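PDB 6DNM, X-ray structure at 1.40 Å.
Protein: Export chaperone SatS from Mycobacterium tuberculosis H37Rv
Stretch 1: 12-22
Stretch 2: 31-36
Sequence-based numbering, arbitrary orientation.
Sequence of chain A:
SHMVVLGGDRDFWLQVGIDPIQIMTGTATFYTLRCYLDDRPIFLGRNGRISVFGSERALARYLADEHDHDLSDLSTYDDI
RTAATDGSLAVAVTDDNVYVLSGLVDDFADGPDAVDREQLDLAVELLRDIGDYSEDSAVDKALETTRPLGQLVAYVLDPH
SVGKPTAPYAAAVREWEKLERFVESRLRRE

Stretch 1 12-22: FWLQVGIDPIQ
Stretch 2 31-36: YTLRCY

Stretch 1 runs as a helix over residues 12-16, breaks at G17, and returns as a strand that pairs with strand 31-36. The break is a Schellman motif: G17 has phi/psi 73/19, and its N bonds back to L14 O (3.2 Å) and, weakly, to W13 O (3.0 Å). I18 (-131/135) then leads into the ladder.

The strands run antiparallel in register, with N-to-C directions 133° apart and axes approaching to 4.6 Å. D19 faces R34 and I21 faces T32 as hydrogen-bonded pairs, CA-CA 5.3 and 5.6 Å; P20-L33 and Q22-Y31 are the narrower non-hydrogen-bonded pairs, at 4.5 and 4.8 Å. The rungs are D19 N to R34 O (2.8 Å), R34 N to D19 O (2.9 Å), I21 N to T32 O (2.9 Å) and T32 N to I21 O (3.3 Å). P20 has no amide hydrogen to donate, but it occupies a non-hydrogen-bonded site, so no rung to strand 31-36 is lost.

On the face carrying P20 and L33, L33 (m, t) is the central bump. Its CD2 lies 4.0 Å from W13 CZ3 and 4.1 Å from P20 CG, while its CB meets I18 CG2 at 3.8 Å; W13, I18 and P20 thus supply the walls of one hollow. Farther along this face, extended Q22 (t, t) reaches Y31 (m), NE2 donating to OH at 3.1 Å.

On the face of I21 and T32, I21 (p, t) sets CG1 3.6 Å from T32 CG2, and its CG2 lies 3.8 Å from R34 NH1. R34 also forms a long salt bridge, NH2 to D19 OD2 at 3.8 Å; the oxygen lies well out of the guanidinium plane, so the link is charge alone, and the placement of R34 NH2 is less certain, because it sits too close to Y36 CE2 (2.7 Å) in the model.

Near the turn, C35 CB fits 3.9 Å from I18 CG1, and one water joins G17 O (2.7 Å) to Y36 N (3.0 Å), both distances to the water O.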

ATOM      1  N   PHE A  12       3.761   5.719  19.895  1.00 16.54           N
ATOM      2  CA  PHE A  12       4.824   4.781  19.540  1.00 15.85           C
ATOM      3  C   PHE A  12       5.155   4.820  18.048  1.00 15.06           C
ATOM      4  O   PHE A  12       6.319   4.986  17.663  1.00 14.56           O
ATOM      5  CB  PHE A  12       4.444   3.359  19.948  1.00 15.68           C
ATOM      6  CG  PHE A  12       5.456   2.328  19.519  1.00 14.07           C
ATOM      7  CD1 PHE A  12       6.571   2.074  20.300  1.00 14.97           C
ATOM      8  CD2 PHE A  12       5.311   1.637  18.319  1.00 14.18           C
ATOM      9  CE1 PHE A  12       7.513   1.135  19.909  1.00 15.16           C
ATOM     10  CE2 PHE A  12       6.245   0.699  17.924  1.00 14.43           C
ATOM     11  CZ  PHE A  12       7.351   0.446  18.722  1.00 14.88           C
ATOM     12  N   TRP A  13       4.157   4.598  17.189  1.00 14.26           N
ATOM     13  CA  TRP A  13       4.449   4.465  15.763  1.00 15.03           C
ATOM     14  C   TRP A  13       4.944   5.779  15.171  1.00 14.78           C
ATOM     15  O   TRP A  13       5.848   5.785  14.320  1.00 15.57           O
ATOM     16  CB  TRP A  13       3.230   3.908  15.017  1.00 15.56           C
ATOM     17  CG  TRP A  13       2.981   2.471  15.387  1.00 15.30           C
ATOM     18  CD1 TRP A  13       1.977   1.986  16.178  1.00 16.11           C
ATOM     19  CD2 TRP A  13       3.787   1.337  15.024  1.00 14.78           C
ATOM     20  NE1 TRP A  13       2.097   0.622  16.314  1.00 16.34           N
ATOM     21  CE2 TRP A  13       3.200   0.200  15.620  1.00 15.15           C
ATOM     22  CE3 TRP A  13       4.941   1.173  14.249  1.00 15.22           C
ATOM     23  CZ2 TRP A  13       3.724  -1.082  15.461  1.00 15.98           C
ATOM     24  CZ3 TRP A  13       5.458  -0.104  14.087  1.00 15.97           C
ATOM     25  CH2 TRP A  13       4.846  -1.217  14.689  1.00 15.56           C
ATOM     26  N   LEU A  14       4.399   6.903  15.643  1.00 15.76           N
ATOM     27  CA  LEU A  14       4.912   8.205  15.230  1.00 17.04           C
ATOM     28  C   LEU A  14       6.377   8.370  15.619  1.00 16.82           C
ATOM     29  O   LEU A  14       7.200   8.813  14.810  1.00 17.82           O
ATOM     30  CB  LEU A  14       4.056   9.312  15.845  1.00 18.89           C
ATOM     31  CG  LEU A  14       4.305  10.738  15.369  1.00 21.70           C
ATOM     32  CD1 LEU A  14       4.102  10.863  13.873  1.00 22.97           C
ATOM     33  CD2 LEU A  14       3.381  11.676  16.108  1.00 22.38           C
ATOM     34  N   GLN A  15       6.731   7.979  16.842  1.00 15.88           N
ATOM     35  CA  GLN A  15       8.107   8.152  17.298  1.00 17.10           C
ATOM     36  C   GLN A  15       9.074   7.259  16.531  1.00 17.04           C
ATOM     37  O   GLN A  15      10.218   7.650  16.281  1.00 18.20           O
ATOM     38  CB  GLN A  15       8.191   7.860  18.792  1.00 17.42           C
ATOM     39  CG  GLN A  15       7.546   8.917  19.665  1.00 20.49           C
ATOM     40  CD  GLN A  15       7.933   8.759  21.120  1.00 22.82           C
ATOM     41  OE1 GLN A  15       7.122   8.348  21.945  1.00 26.05           O
ATOM     42  NE2 GLN A  15       9.183   9.071  21.438  1.00 23.22           N
ATOM     43  N   VAL A  16       8.655   6.042  16.171  1.00 15.42           N
ATOM     44  CA  VAL A  16       9.551   5.175  15.404  1.00 14.83           C
ATOM     45  C   VAL A  16       9.612   5.543  13.928  1.00 14.39           C
ATOM     46  O   VAL A  16      10.497   5.054  13.212  1.00 15.08           O
ATOM     47  CB  VAL A  16       9.299   3.681  15.679  1.00 16.24           C
ATOM     48  CG1 VAL A  16       9.455   3.383  17.161  1.00 16.50           C
ATOM     49  CG2 VAL A  16       7.940   3.256  15.188  1.00 18.33           C
ATOM     50  N   GLY A  17       8.702   6.388  13.446  1.00 13.62           N
ATOM     51  CA  GLY A  17       8.754   6.862  12.074  1.00 13.76           C
ATOM     52  C   GLY A  17       8.377   5.833  11.039  1.00 14.02           C
ATOM     53  O   GLY A  17       8.708   5.997   9.864  1.00 16.00           O
ATOM     54  N   ILE A  18       7.690   4.771  11.443  1.00 14.07           N
ATOM     55  CA  ILE A  18       7.306   3.679  10.560  1.00 13.62           C
ATOM     56  C   ILE A  18       5.822   3.430  10.796  1.00 15.78           C
ATOM     57  O   ILE A  18       5.376   3.408  11.946  1.00 17.43           O
ATOM     58  CB  ILE A  18       8.149   2.419  10.860  1.00 14.20           C
ATOM     59  CG1 ILE A  18       9.636   2.689  10.562  1.00 14.79           C
ATOM     60  CG2 ILE A  18       7.645   1.213  10.085  1.00 16.29           C
ATOM     61  CD1 ILE A  18      10.615   1.671  11.149  1.00 16.28           C
ATOM     62  N   ASP A  19       5.053   3.273   9.708  1.00 15.77           N
ATOM     63  CA  ASP A  19       3.605   3.146   9.805  1.00 15.89           C
ATOM     64  C   ASP A  19       3.174   1.714   9.552  1.00 13.46           C
ATOM     65  O   ASP A  19       3.487   1.156   8.489  1.00 13.83           O
ATOM     66  CB  ASP A  19       2.907   4.020   8.748  1.00 19.72           C
ATOM     67  CG  ASP A  19       2.999   5.501   9.026  1.00 24.30           C
ATOM     68  OD1 ASP A  19       3.112   5.910  10.199  1.00 25.85           O
ATOM     69  OD2 ASP A  19       2.935   6.258   8.038  1.00 27.64           O
ATOM     70  N   PRO A  20       2.378   1.127  10.438  1.00 13.12           N
ATOM     71  CA  PRO A  20       1.595  -0.052  10.043  1.00 13.19           C
ATOM     72  C   PRO A  20       0.537   0.357   9.035  1.00 12.51           C
ATOM     73  O   PRO A  20      -0.076   1.419   9.148  1.00 12.78           O
ATOM     74  CB  PRO A  20       0.944  -0.502  11.359  1.00 13.98           C
ATOM     75  CG  PRO A  20       1.759   0.179  12.460  1.00 14.89           C
ATOM     76  CD  PRO A  20       2.180   1.486  11.850  1.00 14.22           C
ATOM     77  N   ILE A  21       0.351  -0.479   8.015  1.00 11.56           N
ATOM     78  CA  ILE A  21      -0.655  -0.211   6.995  1.00 11.70           C
ATOM     79  C   ILE A  21      -1.533  -1.440   6.809  1.00 10.85           C
ATOM     80  O   ILE A  21      -1.135  -2.567   7.110  1.00 11.51           O
ATOM     81  CB  ILE A  21      -0.060   0.256   5.641  1.00 13.04           C
ATOM     82  CG1 ILE A  21       0.666  -0.888   4.937  1.00 13.61           C
ATOM     83  CG2 ILE A  21       0.855   1.474   5.829  1.00 13.75           C
ATOM     84  CD1 ILE A  21       1.095  -0.534   3.507  1.00 15.02           C
ATOM     85  N   GLN A  22      -2.749  -1.206   6.301  1.00 11.44           N
ATOM     86  CA  GLN A  22      -3.703  -2.263   5.994  1.00 11.73           C
ATOM     87  C   GLN A  22      -4.010  -2.218   4.506  1.00 11.11           C
ATOM     88  O   GLN A  22      -4.312  -1.149   3.968  1.00 12.99           O
ATOM     89  CB  GLN A  22      -5.003  -2.024   6.762  1.00 12.37           C
ATOM     90  CG  GLN A  22      -6.073  -3.094   6.567  1.00 13.15           C
ATOM     91  CD  GLN A  22      -7.412  -2.653   7.108  1.00 13.89           C
ATOM     92  OE1 GLN A  22      -7.962  -1.645   6.664  1.00 15.39           O
ATOM     93  NE2 GLN A  22      -7.934  -3.388   8.089  1.00 16.18           N
ATOM     94  N   TYR A  31      -1.557  -6.888   6.421  1.00 13.50           N
ATOM     95  CA  TYR A  31      -0.866  -5.900   7.237  1.00 12.84           C
ATOM     96  C   TYR A  31       0.621  -5.944   6.919  1.00 12.24           C
ATOM     97  O   TYR A  31       1.183  -7.016   6.674  1.00 13.49           O
ATOM     98  CB  TYR A  31      -1.086  -6.174   8.737  1.00 13.61           C
ATOM     99  CG  TYR A  31      -2.547  -6.039   9.070  1.00 13.87           C
ATOM    100  CD1 TYR A  31      -3.088  -4.804   9.418  1.00 14.85           C
ATOM    101  CD2 TYR A  31      -3.414  -7.134   8.956  1.00 14.69           C
ATOM    102  CE1 TYR A  31      -4.435  -4.665   9.685  1.00 14.83           C
ATOM    103  CE2 TYR A  31      -4.769  -7.002   9.204  1.00 15.14           C
ATOM    104  CZ  TYR A  31      -5.270  -5.768   9.579  1.00 15.61           C
ATOM    105  OH  TYR A  31      -6.612  -5.634   9.818  1.00 17.44           O
ATOM    106  N   THR A  32       1.252  -4.776   6.918  1.00 11.99           N
ATOM    107  CA  THR A  32       2.700  -4.668   6.766  1.00 12.42           C
ATOM    108  C   THR A  32       3.127  -3.323   7.339  1.00 11.33           C
ATOM    109  O   THR A  32       2.311  -2.600   7.927  1.00 12.23           O
ATOM    110  CB  THR A  32       3.146  -4.901   5.310  1.00 12.43           C
ATOM    111  OG1 THR A  32       4.578  -4.996   5.254  1.00 14.26           O
ATOM    112  CG2 THR A  32       2.687  -3.777   4.381  1.00 13.00           C
ATOM    113  N   LEU A  33       4.413  -2.992   7.191  1.00 11.46           N
ATOM    114  CA  LEU A  33       4.957  -1.713   7.630  1.00 11.60           C
ATOM    115  C   LEU A  33       5.520  -0.955   6.437  1.00 12.85           C
ATOM    116  O   LEU A  33       6.050  -1.554   5.493  1.00 13.27           O
ATOM    117  CB  LEU A  33       6.100  -1.888   8.646  1.00 12.66           C
ATOM    118  CG  LEU A  33       5.797  -2.701   9.908  1.00 12.55           C
ATOM    119  CD1 LEU A  33       7.038  -2.809  10.784  1.00 13.00           C
ATOM    120  CD2 LEU A  33       4.646  -2.087  10.699  1.00 13.01           C
ATOM    121  N   ARG A  34       5.421   0.374   6.498  1.00 13.29           N
ATOM    122  CA  ARG A  34       5.966   1.231   5.456  1.00 14.92           C
ATOM    123  C   ARG A  34       6.482   2.517   6.078  1.00 15.08           C
ATOM    124  O   ARG A  34       5.866   3.065   6.996  1.00 15.85           O
ATOM    125  CB  ARG A  34       4.886   1.584   4.434  1.00 15.79           C
ATOM    126  CG  ARG A  34       5.398   2.428   3.253  1.00 18.02           C
ATOM    127  CD  ARG A  34       4.905   3.879   3.329  1.00 21.72           C
ATOM    128  NE  ARG A  34       3.464   3.881   3.514  1.00 24.10           N
ATOM    129  CZ  ARG A  34       2.710   4.892   3.934  1.00 26.80           C
ATOM    130  NH1 ARG A  34       1.415   4.734   4.061  1.00 25.02           N
ATOM    131  NH2 ARG A  34       3.225   6.066   4.224  1.00 31.20           N
ATOM    132  N   CYS A  35       7.614   2.997   5.566  1.00 14.36           N
ATOM    133  CA  CYS A  35       8.150   4.291   5.960  1.00 15.57           C
ATOM    134  C   CYS A  35       8.668   5.002   4.720  1.00 15.07           C
ATOM    135  O   CYS A  35       8.649   4.458   3.612  1.00 15.34           O
ATOM    136  CB  CYS A  35       9.274   4.147   6.988  1.00 16.30           C
ATOM    137  SG  CYS A  35      10.758   3.391   6.327  1.00 19.03           S
ATOM    138  N   TYR A  36       9.140   6.228   4.908  1.00 16.04           N
ATOM    139  CA  TYR A  36       9.808   6.979   3.855  1.00 17.16           C
ATOM    140  C   TYR A  36      11.187   7.385   4.346  1.00 18.82           C
ATOM    141  O   TYR A  36      11.332   7.880   5.469  1.00 19.87           O
ATOM    142  CB  TYR A  36       9.006   8.213   3.476  1.00 18.06           C
ATOM    143  CG  TYR A  36       7.626   7.872   2.983  1.00 17.51           C
ATOM    144  CD1 TYR A  36       7.400   7.470   1.665  1.00 17.27           C
ATOM    145  CD2 TYR A  36       6.550   7.921   3.841  1.00 18.09           C
ATOM    146  CE1 TYR A  36       6.115   7.148   1.217  1.00 17.30           C
ATOM    147  CE2 TYR A  36       5.289   7.611   3.411  1.00 18.00           C
ATOM    148  CZ  TYR A  36       5.062   7.214   2.106  1.00 17.80           C
ATOM    149  OH  TYR A  36       3.774   6.899   1.702  1.00 18.42           O
TER
HETATM  150  O   HOH W   1       8.441   7.384   7.544  1.00 22.29           O